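Local structure of uncharacterized protein (Bacteroides vulgatus, 4FMR) at the interface of chains A and B. The protein probably binds DNA through an HU/IHF-like domain, which is joined to a second domain with an immunoglobulin-like fold whose role the structure alone does not show. Numbering follows the deposited sequence. Chains: chain A/B, uncharacterized hypothetical protein.

Contact 1: the interface of chains A and B. Residues chain A 70, 102-104; chain B 108, 112, 116.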
HETATM    1  N   MSE A  70     -13.083   5.708  -6.609  1.00 32.61           N
HETATM    2  CA  MSE A  70     -14.371   5.048  -6.427  1.00 32.62           C
HETATM    3  C   MSE A  70     -15.176   5.035  -7.728  1.00 39.12           C
HETATM    4  O   MSE A  70     -16.250   4.426  -7.781  1.00 39.57           O
HETATM    5  CB  MSE A  70     -15.161   5.700  -5.286  1.00 35.16           C
HETATM    6  CG  MSE A  70     -14.574   5.410  -3.909  1.00 41.92           C
HETATM    7 SE   MSE A  70     -14.370   3.486  -3.579  0.75 50.94          SE
HETATM    8  CE  MSE A  70     -12.480   3.344  -3.667  1.00 46.60           C
ATOM      9  N   ILE A 102     -14.348  -3.614  -0.895  1.00 43.52           N
ATOM     10  CA  ILE A 102     -13.542  -2.726  -1.730  1.00 41.03           C
ATOM     11  C   ILE A 102     -12.413  -2.191  -0.871  1.00 41.32           C
ATOM     12  O   ILE A 102     -12.597  -1.960   0.332  1.00 40.18           O
ATOM     13  CB  ILE A 102     -14.393  -1.562  -2.324  1.00 43.52           C
ATOM     14  CG1 ILE A 102     -15.652  -2.048  -3.044  1.00 43.56           C
ATOM     15  CG2 ILE A 102     -13.549  -0.597  -3.197  1.00 43.69           C
ATOM     16  CD1 ILE A 102     -16.749  -0.946  -3.120  1.00 46.67           C
ATOM     17  N   TYR A 103     -11.242  -1.998  -1.472  1.00 36.01           N
ATOM     18  CA  TYR A 103     -10.136  -1.323  -0.807  1.00 33.59           C
ATOM     19  C   TYR A 103      -9.339  -0.613  -1.893  1.00 36.50           C
ATOM     20  O   TYR A 103      -9.527  -0.867  -3.090  1.00 35.71           O
ATOM     21  CB  TYR A 103      -9.266  -2.255   0.090  1.00 34.48           C
ATOM     22  CG  TYR A 103      -8.443  -3.294  -0.646  1.00 34.15           C
ATOM     23  CD1 TYR A 103      -9.032  -4.447  -1.155  1.00 36.33           C
ATOM     24  CD2 TYR A 103      -7.075  -3.124  -0.833  1.00 34.69           C
ATOM     25  CE1 TYR A 103      -8.283  -5.402  -1.839  1.00 37.98           C
ATOM     26  CE2 TYR A 103      -6.314  -4.073  -1.523  1.00 35.94           C
ATOM     27  CZ  TYR A 103      -6.918  -5.229  -1.993  1.00 41.72           C
ATOM     28  OH  TYR A 103      -6.192  -6.165  -2.696  1.00 39.55           O
ATOM     29  N   VAL A 104      -8.500   0.323  -1.487  1.00 32.11           N
ATOM     30  CA  VAL A 104      -7.641   1.001  -2.443  1.00 30.55           C
ATOM     31  C   VAL A 104      -6.255   0.522  -2.147  1.00 32.98           C
ATOM     32  O   VAL A 104      -5.801   0.617  -1.005  1.00 31.64           O
ATOM     33  CB  VAL A 104      -7.763   2.547  -2.416  1.00 32.19           C
ATOM     34  CG1 VAL A 104      -6.670   3.211  -3.260  1.00 29.82           C
ATOM     35  CG2 VAL A 104      -9.152   2.995  -2.857  1.00 31.95           C
TER
ATOM     36  N   GLN B 108      -4.698   2.722   2.815  1.00 29.49           N
ATOM     37  CA  GLN B 108      -5.780   3.695   2.610  1.00 29.96           C
ATOM     38  C   GLN B 108      -6.131   4.430   3.936  1.00 37.37           C
ATOM     39  O   GLN B 108      -6.083   3.840   5.024  1.00 37.29           O
ATOM     40  CB  GLN B 108      -7.028   3.011   2.014  1.00 31.64           C
ATOM     41  CG  GLN B 108      -7.663   1.930   2.924  1.00 37.91           C
ATOM     42  CD  GLN B 108      -8.899   1.287   2.332  1.00 41.93           C
ATOM     43  OE1 GLN B 108      -8.977   1.002   1.136  1.00 31.99           O
ATOM     44  NE2 GLN B 108      -9.876   0.996   3.170  1.00 36.08           N
ATOM     45  N   LEU B 112     -10.774   7.592   2.111  1.00 33.21           N
ATOM     46  CA  LEU B 112     -11.011   6.488   1.201  1.00 31.79           C
ATOM     47  C   LEU B 112     -11.950   5.479   1.816  1.00 37.01           C
ATOM     48  O   LEU B 112     -12.866   5.030   1.123  1.00 38.85           O
ATOM     49  CB  LEU B 112      -9.704   5.821   0.754  1.00 30.43           C
ATOM     50  CG  LEU B 112      -8.810   6.719  -0.135  1.00 32.56           C
ATOM     51  CD1 LEU B 112      -7.549   5.980  -0.567  1.00 29.75           C
ATOM     52  CD2 LEU B 112      -9.595   7.289  -1.326  1.00 32.05           C
ATOM     53  N   ILE B 116     -15.538   4.432   0.215  1.00 36.32           N
ATOM     54  CA  ILE B 116     -15.851   3.007  -0.031  1.00 36.90           C
ATOM     55  C   ILE B 116     -17.276   2.691   0.467  1.00 45.28           C
ATOM     56  O   ILE B 116     -17.982   1.908  -0.176  1.00 46.29           O
ATOM     57  CB  ILE B 116     -14.787   2.075   0.617  1.00 37.93           C
ATOM     58  CG1 ILE B 116     -13.510   2.063  -0.246  1.00 36.01           C
ATOM     59  CG2 ILE B 116     -15.326   0.645   0.818  1.00 38.43           C
ATOM     60  CD1 ILE B 116     -12.260   1.545   0.423  1.00 40.27           C
TER
HETATM   61  O   HOH W   1      -4.978   0.151   1.478  1.00 35.47           O
HETATM   62  O   HOH W   2     -11.827  -1.268   2.726  1.00 39.68           O

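Contact 2: the interface of chains A and B. Residues chain A 4-6, 116, 119, 121; chain B 70, 84, 86, 102.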
ATOM      1  N   ASN A   4      18.475  12.684   4.618  1.00 50.88           N
ATOM      2  CA  ASN A   4      17.482  12.095   5.520  1.00 47.39           C
ATOM      3  C   ASN A   4      18.058  10.897   6.263  1.00 45.58           C
ATOM      4  O   ASN A   4      18.937  10.218   5.741  1.00 42.58           O
ATOM      5  CB  ASN A   4      16.260  11.717   4.758  1.00 45.68           C
ATOM      6  CG  ASN A   4      15.638  12.904   4.069  1.00 60.99           C
ATOM      7  OD1 ASN A   4      15.185  13.873   4.711  1.00 53.05           O
ATOM      8  ND2 ASN A   4      15.608  12.842   2.746  1.00 49.47           N
ATOM      9  N   VAL A   5      17.613  10.687   7.517  1.00 39.68           N
ATOM     10  CA  VAL A   5      18.157   9.613   8.346  1.00 38.39           C
ATOM     11  C   VAL A   5      17.032   8.787   8.963  1.00 39.05           C
ATOM     12  O   VAL A   5      16.138   9.327   9.618  1.00 38.13           O
ATOM     13  CB  VAL A   5      19.127  10.133   9.456  1.00 42.06           C
ATOM     14  CG1 VAL A   5      19.748   8.974  10.226  1.00 41.90           C
ATOM     15  CG2 VAL A   5      20.217  11.024   8.878  1.00 41.91           C
ATOM     16  N   LEU A   6      17.085   7.466   8.722  1.00 34.54           N
ATOM     17  CA  LEU A   6      16.188   6.474   9.309  1.00 33.40           C
ATOM     18  C   LEU A   6      16.977   5.710  10.372  1.00 38.31           C
ATOM     19  O   LEU A   6      18.055   5.180  10.078  1.00 37.31           O
ATOM     20  CB  LEU A   6      15.579   5.502   8.241  1.00 32.17           C
ATOM     21  CG  LEU A   6      14.716   6.076   7.118  1.00 32.05           C
ATOM     22  CD1 LEU A   6      14.352   5.018   6.129  1.00 28.78           C
ATOM     23  CD2 LEU A   6      13.470   6.715   7.639  1.00 30.30           C
ATOM     24  N   ILE A 116      14.037   8.527  -1.220  1.00 30.24           N
ATOM     25  CA  ILE A 116      14.707   7.329  -0.699  1.00 31.13           C
ATOM     26  C   ILE A 116      16.191   7.350  -1.082  1.00 39.00           C
ATOM     27  O   ILE A 116      17.014   6.998  -0.246  1.00 39.46           O
ATOM     28  CB  ILE A 116      13.987   6.030  -1.162  1.00 32.88           C
ATOM     29  CG1 ILE A 116      12.699   5.847  -0.326  1.00 31.87           C
ATOM     30  CG2 ILE A 116      14.900   4.783  -1.039  1.00 30.56           C
ATOM     31  CD1 ILE A 116      11.610   4.905  -0.912  1.00 37.90           C
ATOM     32  N   THR A 119      18.465   9.140   1.403  1.00 38.95           N
ATOM     33  CA  THR A 119      18.221   8.691   2.774  1.00 37.14           C
ATOM     34  C   THR A 119      19.276   7.650   3.181  1.00 40.63           C
ATOM     35  O   THR A 119      19.624   6.765   2.396  1.00 40.26           O
ATOM     36  CB  THR A 119      16.779   8.157   2.876  1.00 37.67           C
ATOM     37  OG1 THR A 119      15.896   9.178   2.413  1.00 35.56           O
ATOM     38  CG2 THR A 119      16.374   7.755   4.293  1.00 31.40           C
ATOM     39  N   VAL A 121      20.567   4.942   6.540  1.00 38.58           N
ATOM     40  CA  VAL A 121      20.053   4.150   7.655  1.00 37.27           C
ATOM     41  C   VAL A 121      21.089   4.154   8.774  1.00 40.92           C
ATOM     42  O   VAL A 121      22.242   3.784   8.562  1.00 40.77           O
ATOM     43  CB  VAL A 121      19.667   2.704   7.212  1.00 39.75           C
ATOM     44  CG1 VAL A 121      19.182   1.857   8.396  1.00 39.11           C
ATOM     45  CG2 VAL A 121      18.619   2.730   6.098  1.00 37.41           C
TER
HETATM   46  N   MSE B  70      11.043  10.073   5.359  1.00 29.91           N
HETATM   47  CA  MSE B  70      12.472   9.799   5.220  1.00 29.35           C
HETATM   48  C   MSE B  70      13.229  10.125   6.508  1.00 34.07           C
HETATM   49  O   MSE B  70      14.393   9.764   6.622  1.00 34.39           O
HETATM   50  CB  MSE B  70      13.049  10.550   4.002  1.00 31.26           C
HETATM   51  CG  MSE B  70      12.591   9.942   2.669  1.00 37.47           C
HETATM   52 SE   MSE B  70      12.961   8.015   2.623  0.75 47.05          SE
HETATM   53  CE  MSE B  70      11.187   7.303   2.788  1.00 42.86           C
ATOM     54  N   ALA B  84       8.068   4.334   6.495  1.00 28.88           N
ATOM     55  CA  ALA B  84       9.239   3.695   5.877  1.00 28.59           C
ATOM     56  C   ALA B  84       9.358   2.239   6.364  1.00 33.71           C
ATOM     57  O   ALA B  84       9.098   1.932   7.547  1.00 30.20           O
ATOM     58  CB  ALA B  84      10.519   4.465   6.235  1.00 29.08           C
ATOM     59  N   PHE B  86      11.912  -1.596   5.576  1.00 31.53           N
ATOM     60  CA  PHE B  86      13.196  -2.135   5.098  1.00 32.47           C
ATOM     61  C   PHE B  86      13.048  -3.497   4.424  1.00 37.72           C
ATOM     62  O   PHE B  86      12.196  -4.299   4.806  1.00 35.63           O
ATOM     63  CB  PHE B  86      14.187  -2.267   6.277  1.00 33.71           C
ATOM     64  CG  PHE B  86      14.394  -0.962   7.015  1.00 35.38           C
ATOM     65  CD1 PHE B  86      14.981   0.134   6.380  1.00 36.82           C
ATOM     66  CD2 PHE B  86      13.961  -0.808   8.333  1.00 38.12           C
ATOM     67  CE1 PHE B  86      15.165   1.341   7.058  1.00 36.74           C
ATOM     68  CE2 PHE B  86      14.163   0.397   9.013  1.00 40.12           C
ATOM     69  CZ  PHE B  86      14.761   1.464   8.368  1.00 37.02           C
ATOM     70  N   ILE B 102      15.075   0.597   1.162  1.00 33.52           N
ATOM     71  CA  ILE B 102      14.006   1.331   1.800  1.00 32.14           C
ATOM     72  C   ILE B 102      12.860   1.447   0.808  1.00 37.54           C
ATOM     73  O   ILE B 102      13.084   1.613  -0.391  1.00 38.29           O
ATOM     74  CB  ILE B 102      14.490   2.738   2.272  1.00 34.65           C
ATOM     75  CG1 ILE B 102      15.795   2.691   3.099  1.00 35.50           C
ATOM     76  CG2 ILE B 102      13.365   3.542   2.979  1.00 33.36           C
ATOM     77  CD1 ILE B 102      16.502   4.102   3.248  1.00 39.70           C
TER

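Contact 3: the interface of chains A and B. Residues chain A 31-33, 146, 210, 236-238; chain B 74-75, 81.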
ATOM      1  N   ARG A  31       7.678   9.328  15.958  1.00 44.17           N
ATOM      2  CA  ARG A  31       6.572  10.265  15.831  1.00 43.23           C
ATOM      3  C   ARG A  31       5.573   9.906  14.759  1.00 43.14           C
ATOM      4  O   ARG A  31       5.916   9.302  13.746  1.00 41.19           O
ATOM      5  CB  ARG A  31       7.214  11.592  15.378  1.00 45.19           C
ATOM      6  CG  ARG A  31       6.846  12.833  16.095  1.00 47.07           C
ATOM      7  CD  ARG A  31       7.986  13.819  15.892  1.00 55.97           C
ATOM      8  NE  ARG A  31       9.250  13.329  16.467  1.00 60.48           N
ATOM      9  CZ  ARG A  31      10.317  12.944  15.764  1.00 71.47           C
ATOM     10  NH1 ARG A  31      10.315  13.032  14.436  1.00 41.25           N
ATOM     11  NH2 ARG A  31      11.403  12.506  16.383  1.00 66.51           N
ATOM     12  N   SER A  32       4.386  10.456  14.908  1.00 38.10           N
ATOM     13  CA  SER A  32       3.300  10.364  13.956  1.00 36.25           C
ATOM     14  C   SER A  32       2.840  11.775  13.602  1.00 38.54           C
ATOM     15  O   SER A  32       2.754  12.633  14.481  1.00 39.55           O
ATOM     16  CB  SER A  32       2.159   9.538  14.532  1.00 38.03           C
ATOM     17  OG  SER A  32       1.136   9.460  13.558  1.00 51.21           O
ATOM     18  N   ILE A  33       2.598  12.046  12.325  1.00 33.20           N
ATOM     19  CA  ILE A  33       2.151  13.389  11.973  1.00 33.55           C
ATOM     20  C   ILE A  33       0.875  13.257  11.141  1.00 38.53           C
ATOM     21  O   ILE A  33       0.710  12.313  10.365  1.00 38.97           O
ATOM     22  CB  ILE A  33       3.233  14.284  11.298  1.00 36.56           C
ATOM     23  CG1 ILE A  33       3.598  13.822   9.869  1.00 35.38           C
ATOM     24  CG2 ILE A  33       4.474  14.432  12.221  1.00 37.75           C
ATOM     25  CD1 ILE A  33       4.175  14.915   9.051  1.00 37.15           C
ATOM     26  N   PHE A 146       1.996  -2.622  10.144  1.00 35.23           N
ATOM     27  CA  PHE A 146       1.383  -2.112  11.382  1.00 35.13           C
ATOM     28  C   PHE A 146       0.197  -1.182  11.076  1.00 38.45           C
ATOM     29  O   PHE A 146      -0.113  -0.262  11.824  1.00 39.11           O
ATOM     30  CB  PHE A 146       2.382  -1.455  12.347  1.00 36.59           C
ATOM     31  CG  PHE A 146       2.968  -2.500  13.263  1.00 38.07           C
ATOM     32  CD1 PHE A 146       4.027  -3.296  12.847  1.00 42.26           C
ATOM     33  CD2 PHE A 146       2.419  -2.734  14.520  1.00 40.21           C
ATOM     34  CE1 PHE A 146       4.567  -4.271  13.696  1.00 43.81           C
ATOM     35  CE2 PHE A 146       2.951  -3.716  15.365  1.00 43.34           C
ATOM     36  CZ  PHE A 146       4.008  -4.487  14.941  1.00 41.80           C
ATOM     37  N   GLU A 210      -3.382   6.961  13.798  1.00 32.46           N
ATOM     38  CA  GLU A 210      -2.204   6.364  14.387  1.00 32.29           C
ATOM     39  C   GLU A 210      -2.342   6.365  15.912  1.00 35.83           C
ATOM     40  O   GLU A 210      -2.905   7.293  16.503  1.00 35.36           O
ATOM     41  CB  GLU A 210      -0.929   7.102  13.929  1.00 32.80           C
ATOM     42  CG  GLU A 210       0.354   6.296  14.113  1.00 32.53           C
ATOM     43  CD  GLU A 210       0.750   5.413  12.949  1.00 41.92           C
ATOM     44  OE1 GLU A 210       0.194   5.596  11.846  1.00 35.62           O
ATOM     45  OE2 GLU A 210       1.616   4.530  13.136  1.00 42.89           O
ATOM     46  N   THR A 236       4.271   1.714  17.027  1.00 35.79           N
ATOM     47  CA  THR A 236       3.262   2.558  16.438  1.00 35.69           C
ATOM     48  C   THR A 236       2.294   1.658  15.643  1.00 39.07           C
ATOM     49  O   THR A 236       2.696   0.594  15.165  1.00 39.03           O
ATOM     50  CB  THR A 236       3.895   3.666  15.572  1.00 39.81           C
ATOM     51  OG1 THR A 236       2.883   4.634  15.318  1.00 40.42           O
ATOM     52  CG2 THR A 236       4.463   3.140  14.226  1.00 33.45           C
ATOM     53  N   ILE A 237       1.041   2.092  15.487  1.00 33.84           N
ATOM     54  CA  ILE A 237       0.076   1.311  14.713  1.00 32.68           C
ATOM     55  C   ILE A 237      -0.951   2.255  14.070  1.00 33.40           C
ATOM     56  O   ILE A 237      -1.343   3.237  14.690  1.00 32.85           O
ATOM     57  CB  ILE A 237      -0.612   0.203  15.617  1.00 35.55           C
ATOM     58  CG1 ILE A 237      -1.477  -0.784  14.786  1.00 35.80           C
ATOM     59  CG2 ILE A 237      -1.353   0.790  16.855  1.00 33.53           C
ATOM     60  CD1 ILE A 237      -2.081  -2.077  15.577  1.00 44.73           C
ATOM     61  N   TYR A 238      -1.363   1.964  12.820  1.00 29.79           N
ATOM     62  CA  TYR A 238      -2.450   2.677  12.156  1.00 28.73           C
ATOM     63  C   TYR A 238      -3.703   1.831  12.226  1.00 33.84           C
ATOM     64  O   TYR A 238      -3.675   0.669  11.834  1.00 31.55           O
ATOM     65  CB  TYR A 238      -2.155   3.044  10.700  1.00 28.87           C
ATOM     66  CG  TYR A 238      -3.321   3.766  10.057  1.00 28.21           C
ATOM     67  CD1 TYR A 238      -3.577   5.105  10.335  1.00 29.49           C
ATOM     68  CD2 TYR A 238      -4.207   3.095   9.216  1.00 29.64           C
ATOM     69  CE1 TYR A 238      -4.666   5.775   9.764  1.00 30.08           C
ATOM     70  CE2 TYR A 238      -5.303   3.750   8.645  1.00 30.76           C
ATOM     71  CZ  TYR A 238      -5.539   5.088   8.940  1.00 38.20           C
ATOM     72  OH  TYR A 238      -6.622   5.749   8.403  1.00 37.84           O
TER
ATOM     73  N   SER B  74       5.683   8.278  10.933  1.00 31.50           N
ATOM     74  CA  SER B  74       4.533   7.724  10.239  1.00 31.43           C
ATOM     75  C   SER B  74       3.683   8.931   9.831  1.00 35.02           C
ATOM     76  O   SER B  74       3.596   9.916  10.582  1.00 34.34           O
ATOM     77  CB  SER B  74       3.778   6.703  11.088  1.00 34.65           C
ATOM     78  OG  SER B  74       3.458   7.257  12.343  1.00 52.41           O
ATOM     79  N   VAL B  75       3.158   8.919   8.611  1.00 29.68           N
ATOM     80  CA  VAL B  75       2.409  10.068   8.129  1.00 28.49           C
ATOM     81  C   VAL B  75       0.999   9.646   7.785  1.00 34.45           C
ATOM     82  O   VAL B  75       0.812   8.708   7.008  1.00 33.10           O
ATOM     83  CB  VAL B  75       3.119  10.701   6.881  1.00 31.51           C
ATOM     84  CG1 VAL B  75       2.296  11.880   6.294  1.00 31.63           C
ATOM     85  CG2 VAL B  75       4.547  11.136   7.205  1.00 30.51           C
ATOM     86  N   ARG B  81      -2.069   6.377   5.058  1.00 30.37           N
ATOM     87  CA  ARG B  81      -1.089   6.311   6.116  1.00 30.06           C
ATOM     88  C   ARG B  81       0.179   5.695   5.498  1.00 34.14           C
ATOM     89  O   ARG B  81       0.110   4.685   4.785  1.00 33.31           O
ATOM     90  CB  ARG B  81      -1.577   5.558   7.350  1.00 29.74           C
ATOM     91  CG  ARG B  81      -0.542   5.504   8.498  1.00 26.79           C
ATOM     92  CD  ARG B  81       0.322   4.277   8.347  1.00 25.09           C
ATOM     93  NE  ARG B  81       1.033   3.974   9.588  1.00 30.90           N
ATOM     94  CZ  ARG B  81       1.685   2.844   9.802  1.00 37.93           C
ATOM     95  NH1 ARG B  81       1.733   1.910   8.861  1.00 30.62           N
ATOM     96  NH2 ARG B  81       2.246   2.610  10.980  1.00 32.83           N
TER

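Contact 1: the interface of chains A and B
In the HU/IHF-like DNA-binding domain, strand 101-108 of one chain meets the end of the same strand and the following helix 110-117 of the other, B:Gln108 reaching across to the backbone of A:Val104. The amide oxygen OE1 of B:Gln108 accepts the backbone N-H of A:Val104 at 2.8 Å, the donor lying nearly along the C=O axis (166°). CG of B:Gln108 sits between its own backbone N and carbonyl carbon (chi1 63°), and the extended chain beyond it carries the amide over to the strand. A flexible amide with both an acceptor and a donor suits this place: NE2 of B:Gln108 holds water 2 at 3.0 Å, and that water also meets O of A:Ile102. An alanine in place of B:Gln108 would probably leave the N-H of A:Val104 without its acceptor and water 2 without its link to chain B. Water 1 similarly joins the backbone N of B:Gln108 to O of A:Val104, 2.7 Å from the latter. Apolar side chains of helix 110-117 add to the contact. B:Ile116 lays CG1 against the selenium SE of A:Met70, a selenomethionine, at 3.7 Å, and slides past A:Ile102 in the opposite direction, its CG2 at 4.0 Å from CB of that residue. Its CD1 touches CA of A:Tyr103 at 3.8 Å, so the branched chain touches all three residues. B:Leu112 crosses A:Val104 at about a right angle, its CD1 branch meeting CB at 3.9 Å.

Contact 2: the interface of chains A and B
A:Leu6 and B:Ile102 reach toward each other tip to tip at the apolar centre, CD1 of the leucine lying 3.6 Å from CG2 of the isoleucine. The same CD1 touches CB of B:Ala84, a small side chain that lets the leucine approach its strand, and CE1 of B:Phe86. CG1 of B:Ile102 is anti to its carbonyl carbon (chi1 -50°), and CD1 beyond it runs on to CG2 of A:Thr119 and, at 3.8 Å, to CG2 of A:Val121. A:Val121 in turn meets the rim of B:Phe86 tip to tip, CG2 to CE1 at 3.8 Å. A:Ile116 repeats, by the two-fold, the packing of its counterpart on B:Met70 and B:Ile102; the flexible, unbranched methionine-type chain, bent at chi2 and chi3, can follow its neighbours' shape. Toward the polar rim, CD2 of A:Leu6 lies 3.3 Å from the backbone O of B:Met70. A:Thr119 crosses B:Met70 at about a right angle, methyl CG2 3.8 Å from SE. A:Asn4 packs CB on CB of B:Met70 at 3.5 Å, but no polar pair across this patch is close enough to bond. Strands 4-12 and 119-126 and helix 110-117 of chain A thus meet chain B's strands 80-87 and 101-108 and helix 51-70, an apolar seam between two HU/IHF-like domains across the probable dimer interface.

Contact 3: the interface of chains A and B
Charge pairing joins B:Arg81, on strand 80-87 of the HU/IHF-like domain, to A:Glu210, on strand 209-217 of the DUF4469 immunoglobulin-like domain. The guanidinium grips the carboxylate side-on: NE of B:Arg81 donates to OE1 of A:Glu210 at 2.9 Å and NH2 to its OE2 at 3.0 Å, each through the syn lone pair, with the two planes 17° apart. Arginine suits the place, offering two parallel N-H groups to the two oxygens. A:Thr236 gives its OG1 hydroxyl to the anti lone pair of OE2 of A:Glu210 at 2.5 Å, helping to fix the carboxylate's rotation and probably stabilising its negative charge. A CH-pi contact adds a second hold: CB of B:Arg81 lies over one face of the A:Tyr238 ring, 3.7 Å from the centroid and offset toward the rim. CG of B:Arg81 is anti to its backbone N (chi1 -179°), and a bend at chi2 carries the guanidinium to the glutamate. Parallel beta bridges join A:Ser32 to B:Ser74 and A:Ile33 to B:Val75: N of B:Ser74 donates to O of A:Arg31 at 3.0 Å, and N of A:Ile33 to O of B:Ser74 at 2.9 Å. A:Ile33 and B:Val75 lie side by side, CG1 of the former 3.9 Å from CG2 of the latter.

Centres of C-alpha atoms lie about 28 Å apart for contacts 1 and 2, 19 Å for contacts 1 and 3, and 16 Å for contacts 2 and 3. The two-fold symmetry brings residues 70, 102 and 116 into both contact 1 and contact 2 with the chains exchanged, so the two sample overlapping parts of one surface that occurs twice. Contact 3 shares strand 80-87 of chain B with contact 2 and adds the immunoglobulin-like domain of chain A. Both domains take part in the pairing; a dimer would fit the known habit of HU/IHF proteins, although the structure alone does not show that this one is the biological assembly.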